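Local coordinates for structural protein ORF273 (Acidianus two-tailed virus, PDB 4ART), which is a structural protein of the virion whose precise role is undetermined and whose fold withstands heat and acid, at residues A[32-37]-A[65-70]; A[38-43]-A[251-256]; A[108-113]-A[208-213]. All coordinates share one frame; numbering follows the deposited sequence.

Interaction 1 (A[32-37]-A[65-70]); sequences ADIVEN and GKIYPA
The peptide unit between Gly-65 and Lys-66 presents its oxygen end, not a face, to Ile-34. Three carbons of the isoleucine gather beyond that oxygen. Ile-34 CD1 is 3.5 Å from Gly-65 O, and CG2 and CG1 of the same residue lie only slightly farther, CG2 set off to one side of the peptide. Ile-34 CD1 also reaches back to Gly-65 CA, 3.9 Å away. In Ile-34 the methyl CG2 is anti to the backbone N and CG1 lies beside that nitrogen; this torsion (chi1 -71°) sends CD1 to the glycine and places CG2 between Gly-65 O and Ile-67. There the two isoleucines run antiparallel alongside one another, with Ile-34 CG2 3.8 Å from Ile-67 CB. The longer branch of Ile-67 makes a looser contact, Ile-67 CD1 standing 4.3 Å from Val-35 CG2. Strand 67-69 is the outermost strand on its side of the mixed sheet and pairs antiparallel with 58-62, forming a beta-hairpin whose turn includes Gly-65, at a positive phi of 86°. Ile-61 of strand 58-62 touches Ile-34, Val-35 and Ile-67 alike, which joins the contact to the layer between helix 23-44 and the sheet. Between the two segments the attraction is dispersive, without a directed polar bond, so the helix is probably placed against this edge by the shapes of branched side chains.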
ATOM      1  N   ALA A  32      23.080   6.713  -4.086  1.00 28.29           N
ATOM      2  CA  ALA A  32      22.349   7.502  -3.093  1.00 26.32           C
ATOM      3  C   ALA A  32      22.485   9.012  -3.374  1.00 29.93           C
ATOM      4  O   ALA A  32      21.494   9.722  -3.292  1.00 29.20           O
ATOM      5  CB  ALA A  32      22.830   7.166  -1.701  1.00 26.05           C
ATOM      6  N   ASP A  33      23.693   9.486  -3.776  1.00 28.33           N
ATOM      7  CA  ASP A  33      23.885  10.890  -4.155  1.00 28.67           C
ATOM      8  C   ASP A  33      23.110  11.238  -5.445  1.00 33.87           C
ATOM      9  O   ASP A  33      22.563  12.343  -5.543  1.00 32.57           O
ATOM     10  CB  ASP A  33      25.365  11.244  -4.258  1.00 32.32           C
ATOM     11  CG  ASP A  33      26.095  11.174  -2.921  1.00 48.47           C
ATOM     12  OD1 ASP A  33      25.415  11.229  -1.857  1.00 48.19           O
ATOM     13  OD2 ASP A  33      27.342  11.046  -2.930  1.00 58.97           O
ATOM     14  N   ILE A  34      23.022  10.283  -6.407  1.00 31.30           N
ATOM     15  CA  ILE A  34      22.241  10.461  -7.644  1.00 31.78           C
ATOM     16  C   ILE A  34      20.756  10.681  -7.265  1.00 35.31           C
ATOM     17  O   ILE A  34      20.140  11.628  -7.744  1.00 37.21           O
ATOM     18  CB  ILE A  34      22.455   9.296  -8.670  1.00 33.84           C
ATOM     19  CG1 ILE A  34      23.887   9.353  -9.296  1.00 33.38           C
ATOM     20  CG2 ILE A  34      21.368   9.296  -9.775  1.00 35.00           C
ATOM     21  CD1 ILE A  34      24.392   7.987  -9.858  1.00 36.11           C
ATOM     22  N   VAL A  35      20.211   9.840  -6.359  1.00 31.38           N
ATOM     23  CA  VAL A  35      18.808   9.943  -5.901  1.00 29.55           C
ATOM     24  C   VAL A  35      18.616  11.261  -5.152  1.00 34.65           C
ATOM     25  O   VAL A  35      17.751  12.032  -5.519  1.00 36.67           O
ATOM     26  CB  VAL A  35      18.330   8.696  -5.086  1.00 30.88           C
ATOM     27  CG1 VAL A  35      16.981   8.956  -4.397  1.00 30.45           C
ATOM     28  CG2 VAL A  35      18.244   7.462  -5.973  1.00 29.50           C
ATOM     29  N   GLU A  36      19.476  11.552  -4.161  1.00 32.40           N
ATOM     30  CA  GLU A  36      19.432  12.798  -3.396  1.00 33.00           C
ATOM     31  C   GLU A  36      19.432  14.045  -4.276  1.00 37.51           C
ATOM     32  O   GLU A  36      18.638  14.945  -4.026  1.00 37.92           O
ATOM     33  CB  GLU A  36      20.587  12.854  -2.404  1.00 34.10           C
ATOM     34  CG  GLU A  36      20.684  14.150  -1.616  1.00 45.75           C
ATOM     35  CD  GLU A  36      21.880  15.019  -1.949  1.00 66.01           C
ATOM     36  OE1 GLU A  36      23.008  14.484  -2.058  1.00 51.05           O
ATOM     37  OE2 GLU A  36      21.694  16.253  -2.050  1.00 74.66           O
ATOM     38  N   ASN A  37      20.327  14.101  -5.287  1.00 33.62           N
ATOM     39  CA  ASN A  37      20.464  15.235  -6.190  1.00 34.96           C
ATOM     40  C   ASN A  37      19.208  15.482  -6.972  1.00 40.52           C
ATOM     41  O   ASN A  37      18.847  16.630  -7.204  1.00 41.00           O
ATOM     42  CB  ASN A  37      21.643  15.071  -7.134  1.00 36.35           C
ATOM     43  CG  ASN A  37      22.958  15.524  -6.546  1.00 68.21           C
ATOM     44  OD1 ASN A  37      23.059  16.587  -5.917  1.00 69.83           O
ATOM     45  ND2 ASN A  37      24.013  14.752  -6.776  1.00 56.37           N
ATOM     46  N   GLY A  65      24.912   6.425 -14.786  1.00 32.88           N
ATOM     47  CA  GLY A  65      24.525   7.256 -13.647  1.00 31.87           C
ATOM     48  C   GLY A  65      23.429   8.276 -13.895  1.00 36.92           C
ATOM     49  O   GLY A  65      23.056   9.004 -12.975  1.00 36.57           O
ATOM     50  N   LYS A  66      22.906   8.361 -15.123  1.00 36.61           N
ATOM     51  CA  LYS A  66      21.806   9.292 -15.412  1.00 37.18           C
ATOM     52  C   LYS A  66      20.517   8.825 -14.785  1.00 40.14           C
ATOM     53  O   LYS A  66      20.268   7.619 -14.719  1.00 39.79           O
ATOM     54  CB  LYS A  66      21.642   9.561 -16.923  1.00 41.22           C
ATOM     55  CG  LYS A  66      22.523  10.697 -17.426  1.00 58.70           C
ATOM     56  CD  LYS A  66      21.694  11.958 -17.683  1.00 74.41           C
ATOM     57  CE  LYS A  66      21.937  12.473 -19.058  1.00105.80           C
ATOM     58  NZ  LYS A  66      20.995  13.571 -19.426  1.00124.08           N
ATOM     59  N   ILE A  67      19.725   9.771 -14.268  1.00 35.66           N
ATOM     60  CA  ILE A  67      18.446   9.459 -13.628  1.00 34.24           C
ATOM     61  C   ILE A  67      17.265  10.035 -14.433  1.00 38.92           C
ATOM     62  O   ILE A  67      17.297  11.200 -14.824  1.00 40.66           O
ATOM     63  CB  ILE A  67      18.431   9.830 -12.109  1.00 35.47           C
ATOM     64  CG1 ILE A  67      17.170   9.259 -11.377  1.00 34.11           C
ATOM     65  CG2 ILE A  67      18.631  11.341 -11.880  1.00 37.17           C
ATOM     66  CD1 ILE A  67      17.241   9.182  -9.820  1.00 30.73           C
ATOM     67  N   TYR A  68      16.247   9.213 -14.699  1.00 35.06           N
ATOM     68  CA  TYR A  68      15.064   9.664 -15.438  1.00 37.82           C
ATOM     69  C   TYR A  68      13.770   9.196 -14.781  1.00 43.04           C
ATOM     70  O   TYR A  68      13.727   8.043 -14.345  1.00 40.75           O
ATOM     71  CB  TYR A  68      15.060   9.109 -16.870  1.00 40.08           C
ATOM     72  CG  TYR A  68      16.254   9.474 -17.705  1.00 43.86           C
ATOM     73  CD1 TYR A  68      16.262  10.636 -18.471  1.00 49.02           C
ATOM     74  CD2 TYR A  68      17.331   8.604 -17.827  1.00 43.64           C
ATOM     75  CE1 TYR A  68      17.341  10.959 -19.283  1.00 50.28           C
ATOM     76  CE2 TYR A  68      18.418   8.914 -18.642  1.00 46.40           C
ATOM     77  CZ  TYR A  68      18.417  10.095 -19.366  1.00 55.20           C
ATOM     78  OH  TYR A  68      19.485  10.432 -20.163  1.00 63.24           O
ATOM     79  N   PRO A  69      12.669  10.008 -14.818  1.00 42.64           N
ATOM     80  CA  PRO A  69      11.366   9.509 -14.338  1.00 42.21           C
ATOM     81  C   PRO A  69      10.981   8.293 -15.193  1.00 44.46           C
ATOM     82  O   PRO A  69      11.124   8.347 -16.410  1.00 44.02           O
ATOM     83  CB  PRO A  69      10.431  10.700 -14.597  1.00 45.94           C
ATOM     84  CG  PRO A  69      11.340  11.893 -14.603  1.00 50.28           C
ATOM     85  CD  PRO A  69      12.545  11.392 -15.321  1.00 45.59           C
ATOM     86  N   ALA A  70      10.623   7.167 -14.551  1.00 39.85           N
ATOM     87  CA  ALA A  70      10.321   5.881 -15.196  1.00 39.70           C
ATOM     88  C   ALA A  70       9.199   5.888 -16.265  1.00 44.78           C
ATOM     89  O   ALA A  70       9.326   5.219 -17.303  1.00 41.75           O
ATOM     90  CB  ALA A  70      10.062   4.818 -14.136  1.00 39.12           C
TER

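Interaction 2 (A[38-43]-A[251-256]); sequences EIEKEI and YEWKAR
Ile-43 lies against the six-membered part of the Trp-253 indole, its CG2 3.6 Å from Trp-253 CZ2. The same methyl touches CH2 of the ring, while Ile-43 CD1 reaches Trp-253 CZ3 at 4.1 Å; both branches reach the six-membered ring on a slant. With CG anti to the backbone N of Trp-253 (chi1 -172°), the ring is carried across to the helix. One turn earlier, Glu-40 adds its aliphatic part: its CG packs 3.9 Å from Trp-253 CZ3, and its carboxylate plane is turned 65° from the ring. The carboxylate itself looks past the indole to the backbone, where Glu-40 OE2 accepts a hydrogen bond from Phe-258 N. Here the last turns of helix 23-44 meet a beta-hairpin formed by strands 247-253 and 258-261. In its connection Ala-255 and Arg-256 both adopt positive phi, and the chain folds back until the carbonyl carbon of Arg-256 sits over one face of the Trp-253 ring, nearer its margin, 3.4 Å from the ring plane. Phe-258, just beyond the turn, meets Trp-253 edge-to-face and also touches Ile-43. Glu-36 OE2 is close to Glu-40 OE2, and this proximity may favour protonation of one of the two acids.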
ATOM      1  N   GLU A  38      18.536  14.393  -7.364  1.00 37.53           N
ATOM      2  CA  GLU A  38      17.299  14.449  -8.102  1.00 38.35           C
ATOM      3  C   GLU A  38      16.132  14.909  -7.201  1.00 43.48           C
ATOM      4  O   GLU A  38      15.432  15.826  -7.594  1.00 44.69           O
ATOM      5  CB  GLU A  38      17.032  13.101  -8.798  1.00 38.55           C
ATOM      6  CG  GLU A  38      15.865  13.098  -9.783  1.00 46.52           C
ATOM      7  CD  GLU A  38      15.816  14.150 -10.881  1.00 65.15           C
ATOM      8  OE1 GLU A  38      16.884  14.641 -11.318  1.00 47.91           O
ATOM      9  OE2 GLU A  38      14.690  14.461 -11.327  1.00 62.55           O
ATOM     10  N   ILE A  39      15.937  14.310  -5.993  1.00 40.49           N
ATOM     11  CA  ILE A  39      14.862  14.743  -5.068  1.00 41.21           C
ATOM     12  C   ILE A  39      15.035  16.248  -4.770  1.00 48.35           C
ATOM     13  O   ILE A  39      14.067  16.997  -4.832  1.00 49.85           O
ATOM     14  CB  ILE A  39      14.789  13.922  -3.735  1.00 42.58           C
ATOM     15  CG1 ILE A  39      14.946  12.379  -3.914  1.00 40.49           C
ATOM     16  CG2 ILE A  39      13.551  14.291  -2.902  1.00 43.93           C
ATOM     17  CD1 ILE A  39      13.906  11.642  -4.741  1.00 44.17           C
ATOM     18  N   GLU A  40      16.277  16.672  -4.467  1.00 45.98           N
ATOM     19  CA  GLU A  40      16.634  18.060  -4.188  1.00 48.99           C
ATOM     20  C   GLU A  40      16.200  18.974  -5.349  1.00 57.06           C
ATOM     21  O   GLU A  40      15.454  19.928  -5.111  1.00 58.32           O
ATOM     22  CB  GLU A  40      18.140  18.163  -3.939  1.00 50.17           C
ATOM     23  CG  GLU A  40      18.601  19.470  -3.343  1.00 61.58           C
ATOM     24  CD  GLU A  40      20.111  19.518  -3.316  1.00 77.04           C
ATOM     25  OE1 GLU A  40      20.712  19.797  -4.381  1.00 71.46           O
ATOM     26  OE2 GLU A  40      20.695  19.228  -2.246  1.00 59.35           O
ATOM     27  N   LYS A  41      16.615  18.625  -6.606  1.00 53.89           N
ATOM     28  CA  LYS A  41      16.300  19.334  -7.862  1.00 55.80           C
ATOM     29  C   LYS A  41      14.793  19.488  -8.022  1.00 60.84           C
ATOM     30  O   LYS A  41      14.327  20.568  -8.364  1.00 62.40           O
ATOM     31  CB  LYS A  41      16.887  18.575  -9.068  1.00 57.10           C
ATOM     32  CG  LYS A  41      16.877  19.353 -10.374  1.00 73.83           C
ATOM     33  CD  LYS A  41      17.121  18.454 -11.582  1.00 82.63           C
ATOM     34  CE  LYS A  41      15.830  17.993 -12.230  1.00 95.14           C
ATOM     35  NZ  LYS A  41      16.073  17.204 -13.466  1.00103.58           N
ATOM     36  N   GLU A  42      14.045  18.409  -7.735  1.00 57.54           N
ATOM     37  CA  GLU A  42      12.579  18.365  -7.791  1.00 59.07           C
ATOM     38  C   GLU A  42      11.928  19.255  -6.740  1.00 65.18           C
ATOM     39  O   GLU A  42      10.953  19.930  -7.055  1.00 66.62           O
ATOM     40  CB  GLU A  42      12.064  16.924  -7.677  1.00 58.41           C
ATOM     41  CG  GLU A  42      12.411  16.072  -8.890  1.00 67.83           C
ATOM     42  CD  GLU A  42      11.272  15.347  -9.583  1.00 94.47           C
ATOM     43  OE1 GLU A  42      10.143  15.310  -9.039  1.00 92.01           O
ATOM     44  OE2 GLU A  42      11.533  14.751 -10.653  1.00 85.72           O
ATOM     45  N   ILE A  43      12.470  19.290  -5.507  1.00 61.45           N
ATOM     46  CA  ILE A  43      11.932  20.139  -4.440  1.00 62.85           C
ATOM     47  C   ILE A  43      12.026  21.638  -4.788  1.00 71.24           C
ATOM     48  O   ILE A  43      10.994  22.307  -4.805  1.00 74.28           O
ATOM     49  CB  ILE A  43      12.478  19.776  -3.031  1.00 63.98           C
ATOM     50  CG1 ILE A  43      11.950  18.391  -2.594  1.00 62.01           C
ATOM     51  CG2 ILE A  43      12.122  20.849  -1.993  1.00 66.82           C
ATOM     52  CD1 ILE A  43      12.737  17.715  -1.432  1.00 65.49           C
ATOM     53  N   TYR A 251      19.721  12.125   4.965  1.00 32.47           N
ATOM     54  CA  TYR A 251      19.919  13.554   4.739  1.00 33.70           C
ATOM     55  C   TYR A 251      18.856  14.377   5.455  1.00 40.00           C
ATOM     56  O   TYR A 251      17.731  13.908   5.659  1.00 36.59           O
ATOM     57  CB  TYR A 251      19.788  13.873   3.238  1.00 34.09           C
ATOM     58  CG  TYR A 251      20.602  13.007   2.302  1.00 33.67           C
ATOM     59  CD1 TYR A 251      20.103  11.787   1.830  1.00 31.64           C
ATOM     60  CD2 TYR A 251      21.845  13.432   1.831  1.00 37.40           C
ATOM     61  CE1 TYR A 251      20.824  11.017   0.922  1.00 31.23           C
ATOM     62  CE2 TYR A 251      22.594  12.647   0.960  1.00 39.70           C
ATOM     63  CZ  TYR A 251      22.059  11.462   0.475  1.00 40.53           C
ATOM     64  OH  TYR A 251      22.790  10.726  -0.419  1.00 38.64           O
ATOM     65  N   GLU A 252      19.222  15.605   5.849  1.00 40.61           N
ATOM     66  CA  GLU A 252      18.293  16.545   6.470  1.00 42.17           C
ATOM     67  C   GLU A 252      18.160  17.749   5.557  1.00 47.22           C
ATOM     68  O   GLU A 252      19.158  18.176   4.972  1.00 46.83           O
ATOM     69  CB  GLU A 252      18.734  16.950   7.879  1.00 44.48           C
ATOM     70  CG  GLU A 252      20.086  17.636   7.947  1.00 58.13           C
ATOM     71  CD  GLU A 252      20.448  18.264   9.278  1.00 73.60           C
ATOM     72  OE1 GLU A 252      19.604  18.249  10.205  1.00 52.67           O
ATOM     73  OE2 GLU A 252      21.582  18.785   9.385  1.00 73.67           O
ATOM     74  N   TRP A 253      16.932  18.260   5.392  1.00 45.08           N
ATOM     75  CA  TRP A 253      16.677  19.447   4.582  1.00 47.67           C
ATOM     76  C   TRP A 253      17.008  20.652   5.437  1.00 56.28           C
ATOM     77  O   TRP A 253      16.391  20.851   6.489  1.00 56.12           O
ATOM     78  CB  TRP A 253      15.225  19.503   4.122  1.00 46.72           C
ATOM     79  CG  TRP A 253      14.955  20.596   3.135  1.00 49.36           C
ATOM     80  CD1 TRP A 253      14.381  21.808   3.387  1.00 53.63           C
ATOM     81  CD2 TRP A 253      15.274  20.583   1.737  1.00 49.43           C
ATOM     82  NE1 TRP A 253      14.292  22.541   2.225  1.00 53.76           N
ATOM     83  CE2 TRP A 253      14.839  21.816   1.198  1.00 54.67           C
ATOM     84  CE3 TRP A 253      15.890  19.649   0.885  1.00 49.65           C
ATOM     85  CZ2 TRP A 253      14.993  22.135  -0.158  1.00 54.46           C
ATOM     86  CZ3 TRP A 253      16.054  19.968  -0.453  1.00 51.85           C
ATOM     87  CH2 TRP A 253      15.611  21.200  -0.964  1.00 54.10           C
ATOM     88  N   LYS A 254      18.025  21.410   5.029  1.00 56.43           N
ATOM     89  CA  LYS A 254      18.454  22.573   5.782  1.00 60.52           C
ATOM     90  C   LYS A 254      18.894  23.670   4.842  1.00 69.81           C
ATOM     91  O   LYS A 254      19.929  23.536   4.175  1.00 70.16           O
ATOM     92  CB  LYS A 254      19.566  22.209   6.790  1.00 63.57           C
ATOM     93  CG  LYS A 254      19.735  23.229   7.924  1.00 86.44           C
ATOM     94  CD  LYS A 254      20.650  22.718   9.042  1.00 98.07           C
ATOM     95  CE  LYS A 254      22.016  23.362   9.028  1.00111.74           C
ATOM     96  NZ  LYS A 254      22.930  22.733  10.018  1.00120.54           N
ATOM     97  N   ALA A 255      18.084  24.756   4.791  1.00 69.34           N
ATOM     98  CA  ALA A 255      18.295  25.960   3.981  1.00 70.93           C
ATOM     99  C   ALA A 255      18.399  25.681   2.471  1.00 75.14           C
ATOM    100  O   ALA A 255      19.471  25.855   1.875  1.00 76.16           O
ATOM    101  CB  ALA A 255      19.509  26.741   4.484  1.00 72.70           C
ATOM    102  N   ARG A 256      17.270  25.251   1.859  1.00 69.72           N
ATOM    103  CA  ARG A 256      17.110  24.950   0.427  1.00 68.82           C
ATOM    104  C   ARG A 256      18.014  23.836  -0.185  1.00 71.35           C
ATOM    105  O   ARG A 256      18.082  23.710  -1.412  1.00 71.65           O
ATOM    106  CB  ARG A 256      16.969  26.226  -0.457  1.00 70.64           C
ATOM    107  CG  ARG A 256      18.280  26.925  -0.868  1.00 81.74           C
ATOM    108  CD  ARG A 256      18.084  28.222  -1.647  1.00 85.79           C
ATOM    109  NE  ARG A 256      19.219  29.125  -1.449  1.00 89.44           N
ATOM    110  CZ  ARG A 256      20.271  29.221  -2.260  1.00100.50           C
ATOM    111  NH1 ARG A 256      20.331  28.498  -3.370  1.00 84.86           N
ATOM    112  NH2 ARG A 256      21.263  30.051  -1.972  1.00 87.29           N
TER

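Interaction 3 (A[108-113]-A[208-213]). With SO4 (sulfate ion), chain E.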
ATOM      1  N   TYR A 108      11.586  -1.146   7.090  1.00 47.75           N
ATOM      2  CA  TYR A 108      10.826  -2.245   6.471  1.00 49.25           C
ATOM      3  C   TYR A 108      10.282  -1.954   5.070  1.00 53.54           C
ATOM      4  O   TYR A 108       9.461  -2.724   4.573  1.00 55.65           O
ATOM      5  CB  TYR A 108       9.633  -2.639   7.359  1.00 53.21           C
ATOM      6  CG  TYR A 108      10.000  -3.165   8.727  1.00 56.56           C
ATOM      7  CD1 TYR A 108      10.205  -2.297   9.796  1.00 57.90           C
ATOM      8  CD2 TYR A 108      10.096  -4.531   8.966  1.00 59.67           C
ATOM      9  CE1 TYR A 108      10.546  -2.774  11.059  1.00 60.11           C
ATOM     10  CE2 TYR A 108      10.403  -5.024  10.236  1.00 61.81           C
ATOM     11  CZ  TYR A 108      10.634  -4.139  11.278  1.00 71.80           C
ATOM     12  OH  TYR A 108      10.932  -4.609  12.535  1.00 79.55           O
ATOM     13  N   GLY A 109      10.743  -0.882   4.438  1.00 47.24           N
ATOM     14  CA  GLY A 109      10.289  -0.473   3.114  1.00 45.41           C
ATOM     15  C   GLY A 109      10.848  -1.308   1.989  1.00 45.74           C
ATOM     16  O   GLY A 109      11.452  -0.783   1.037  1.00 42.78           O
ATOM     17  N   LEU A 110      10.584  -2.625   2.076  1.00 40.52           N
ATOM     18  CA  LEU A 110      11.016  -3.580   1.081  1.00 38.15           C
ATOM     19  C   LEU A 110      10.295  -3.338  -0.217  1.00 39.27           C
ATOM     20  O   LEU A 110       9.133  -2.957  -0.221  1.00 37.33           O
ATOM     21  CB  LEU A 110      10.721  -5.013   1.549  1.00 38.86           C
ATOM     22  CG  LEU A 110      11.787  -5.644   2.443  1.00 41.97           C
ATOM     23  CD1 LEU A 110      11.260  -6.842   3.131  1.00 42.98           C
ATOM     24  CD2 LEU A 110      12.997  -6.044   1.654  1.00 41.11           C
ATOM     25  N   PRO A 111      10.956  -3.603  -1.340  1.00 36.17           N
ATOM     26  CA  PRO A 111      10.245  -3.547  -2.619  1.00 35.96           C
ATOM     27  C   PRO A 111       9.100  -4.521  -2.625  1.00 37.30           C
ATOM     28  O   PRO A 111       9.092  -5.527  -1.914  1.00 33.64           O
ATOM     29  CB  PRO A 111      11.264  -4.054  -3.628  1.00 38.06           C
ATOM     30  CG  PRO A 111      12.302  -4.715  -2.833  1.00 42.36           C
ATOM     31  CD  PRO A 111      12.338  -4.090  -1.499  1.00 37.62           C
ATOM     32  N   SER A 112       8.116  -4.168  -3.417  1.00 34.46           N
ATOM     33  CA  SER A 112       6.948  -4.927  -3.756  1.00 35.10           C
ATOM     34  C   SER A 112       7.416  -6.328  -4.235  1.00 39.89           C
ATOM     35  O   SER A 112       8.416  -6.420  -4.971  1.00 36.49           O
ATOM     36  CB  SER A 112       6.233  -4.179  -4.879  1.00 37.08           C
ATOM     37  OG  SER A 112       5.984  -5.019  -5.983  1.00 41.04           O
ATOM     38  N   ILE A 113       6.697  -7.402  -3.821  1.00 38.38           N
ATOM     39  CA  ILE A 113       6.997  -8.788  -4.207  1.00 36.95           C
ATOM     40  C   ILE A 113       6.959  -8.898  -5.727  1.00 34.46           C
ATOM     41  O   ILE A 113       7.874  -9.464  -6.337  1.00 32.53           O
ATOM     42  CB  ILE A 113       6.038  -9.802  -3.486  1.00 40.35           C
ATOM     43  CG1 ILE A 113       6.542 -10.081  -2.067  1.00 39.86           C
ATOM     44  CG2 ILE A 113       5.885 -11.154  -4.248  1.00 42.95           C
ATOM     45  CD1 ILE A 113       7.907 -10.870  -1.940  1.00 45.37           C
ATOM     46  N   TYR A 208       6.239 -17.074   9.728  1.00 26.03           N
ATOM     47  CA  TYR A 208       5.172 -16.336   9.058  1.00 24.44           C
ATOM     48  C   TYR A 208       5.390 -16.272   7.570  1.00 27.44           C
ATOM     49  O   TYR A 208       6.531 -16.184   7.092  1.00 24.57           O
ATOM     50  CB  TYR A 208       5.132 -14.891   9.585  1.00 24.32           C
ATOM     51  CG  TYR A 208       4.787 -14.794  11.053  1.00 25.83           C
ATOM     52  CD1 TYR A 208       3.473 -14.921  11.486  1.00 26.99           C
ATOM     53  CD2 TYR A 208       5.768 -14.521  12.003  1.00 27.10           C
ATOM     54  CE1 TYR A 208       3.151 -14.858  12.836  1.00 28.71           C
ATOM     55  CE2 TYR A 208       5.448 -14.410  13.360  1.00 28.39           C
ATOM     56  CZ  TYR A 208       4.133 -14.561  13.766  1.00 31.49           C
ATOM     57  OH  TYR A 208       3.789 -14.444  15.089  1.00 32.26           O
ATOM     58  N   THR A 209       4.285 -16.228   6.838  1.00 26.12           N
ATOM     59  CA  THR A 209       4.308 -16.008   5.400  1.00 25.08           C
ATOM     60  C   THR A 209       4.750 -14.545   5.261  1.00 29.87           C
ATOM     61  O   THR A 209       4.667 -13.790   6.242  1.00 28.38           O
ATOM     62  CB  THR A 209       2.946 -16.191   4.782  1.00 24.61           C
ATOM     63  OG1 THR A 209       2.032 -15.242   5.328  1.00 27.34           O
ATOM     64  CG2 THR A 209       2.423 -17.592   4.878  1.00 28.99           C
ATOM     65  N   TYR A 210       5.207 -14.149   4.063  1.00 27.72           N
ATOM     66  CA  TYR A 210       5.689 -12.788   3.789  1.00 25.67           C
ATOM     67  C   TYR A 210       4.627 -11.722   4.053  1.00 28.49           C
ATOM     68  O   TYR A 210       4.942 -10.655   4.583  1.00 26.01           O
ATOM     69  CB  TYR A 210       6.166 -12.704   2.332  1.00 26.41           C
ATOM     70  CG  TYR A 210       6.822 -11.383   1.992  1.00 29.75           C
ATOM     71  CD1 TYR A 210       8.156 -11.139   2.314  1.00 31.77           C
ATOM     72  CD2 TYR A 210       6.107 -10.373   1.355  1.00 31.11           C
ATOM     73  CE1 TYR A 210       8.758  -9.914   2.018  1.00 33.05           C
ATOM     74  CE2 TYR A 210       6.687  -9.137   1.087  1.00 32.04           C
ATOM     75  CZ  TYR A 210       8.020  -8.925   1.390  1.00 35.28           C
ATOM     76  OH  TYR A 210       8.586  -7.726   1.075  1.00 37.26           O
ATOM     77  N   ASP A 211       3.381 -11.981   3.629  1.00 24.69           N
ATOM     78  CA  ASP A 211       2.310 -11.003   3.805  1.00 23.29           C
ATOM     79  C   ASP A 211       1.997 -10.748   5.280  1.00 26.07           C
ATOM     80  O   ASP A 211       1.767  -9.606   5.663  1.00 26.33           O
ATOM     81  CB  ASP A 211       1.069 -11.378   2.956  1.00 23.83           C
ATOM     82  CG  ASP A 211       1.242 -11.114   1.454  1.00 28.04           C
ATOM     83  OD1 ASP A 211       2.327 -10.659   1.054  1.00 26.57           O
ATOM     84  OD2 ASP A 211       0.281 -11.395   0.670  1.00 27.01           O
ATOM     85  N   GLU A 212       2.060 -11.795   6.127  1.00 22.69           N
ATOM     86  CA  GLU A 212       1.904 -11.622   7.587  1.00 23.56           C
ATOM     87  C   GLU A 212       3.094 -10.829   8.141  1.00 28.95           C
ATOM     88  O   GLU A 212       2.923 -10.008   9.043  1.00 29.06           O
ATOM     89  CB  GLU A 212       1.947 -12.979   8.274  1.00 25.18           C
ATOM     90  CG  GLU A 212       0.712 -13.793   8.027  1.00 27.96           C
ATOM     91  CD  GLU A 212       0.847 -15.173   8.601  1.00 26.26           C
ATOM     92  OE1 GLU A 212       1.588 -16.003   8.019  1.00 34.59           O
ATOM     93  OE2 GLU A 212       0.266 -15.397   9.683  1.00 29.07           O
ATOM     94  N   ALA A 213       4.305 -11.087   7.604  1.00 26.90           N
ATOM     95  CA  ALA A 213       5.527 -10.400   8.045  1.00 26.61           C
ATOM     96  C   ALA A 213       5.532  -8.904   7.693  1.00 30.98           C
ATOM     97  O   ALA A 213       6.245  -8.131   8.318  1.00 31.95           O
ATOM     98  CB  ALA A 213       6.760 -11.095   7.474  1.00 27.13           C
TER
HETATM   99  S   SO4 E1273       2.639  -5.296  -4.653  0.55 58.34           S
HETATM  100  O1  SO4 E1273       3.662  -6.325  -4.623  0.55 56.77           O
HETATM  101  O2  SO4 E1273       3.187  -3.955  -4.502  0.55 59.11           O
HETATM  102  O3  SO4 E1273       1.935  -5.380  -5.935  0.55 58.19           O
HETATM  103  O4  SO4 E1273       1.702  -5.506  -3.542  0.55 60.53           O
HETATM  104  O   HOH W   1       7.168  -5.978  -0.233  1.00 36.41           O
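A single water joins Tyr-210 to the loop, donating to Pro-111 O at 2.6 Å. The same water is hydrogen-bonded to Tyr-210 OH, also at 2.6 Å. The phenol ring has Ile-113 over one face and Leu-110 at its edge. Ile-113 comes from the opposite direction and sets CD1 over the middle of the face, 3.7 Å from the Tyr-210 centroid and 13° off the ring normal, a CH-pi contact. Its CG1 presses closer, 3.3 Å from Tyr-210 CE2, and packing is tight here. At the edge, Leu-110 CD1 lies 3.5 Å from Tyr-210 OH. The tyrosine has CG anti to its own nitrogen (chi1 -174°), which throws the ring from the first turn of helix 210-221 toward the start of helix 113-123. Ser-112 caps helix 113-123 through Asp-115 N; at the other helix Thr-209, in the N-cap position, donates its N to Glu-212 OE1, as in half of a capping box. Ser-112 OG also donates to O1 of a sulfate at 3.0 Å, an ion probably from the crystallisation liquor that Ser-114 OG bonds too. Asp-211 forms a salt bridge to Arg-215 of the second subunit. The apolar grip probably limits rotation of the ring, while the water satisfies its buried hydroxyl and a loop carbonyl together.

Overall arrangement
Interactions 1 and 2 hold successive parts of helix 23-44 to opposite edges of the mixed sheet, through hairpins that include its two outermost strands. Their centres are about 13 Å apart, and Asp-33 OD1, probably hydrogen-bonded to Tyr-251 OH at 3.0 Å, connects them directly. Both are partly buried, but the first relies on branched aliphatics and the second on an indole flanked by an isoleucine and the aliphatic part of a glutamate. Interaction 3 lies across the chain's centre, with its own centre about 26 and 29 Å from those of the other two. More deeply buried, it joins helix starts in the helical part, uses water, and adjoins the subunit interface.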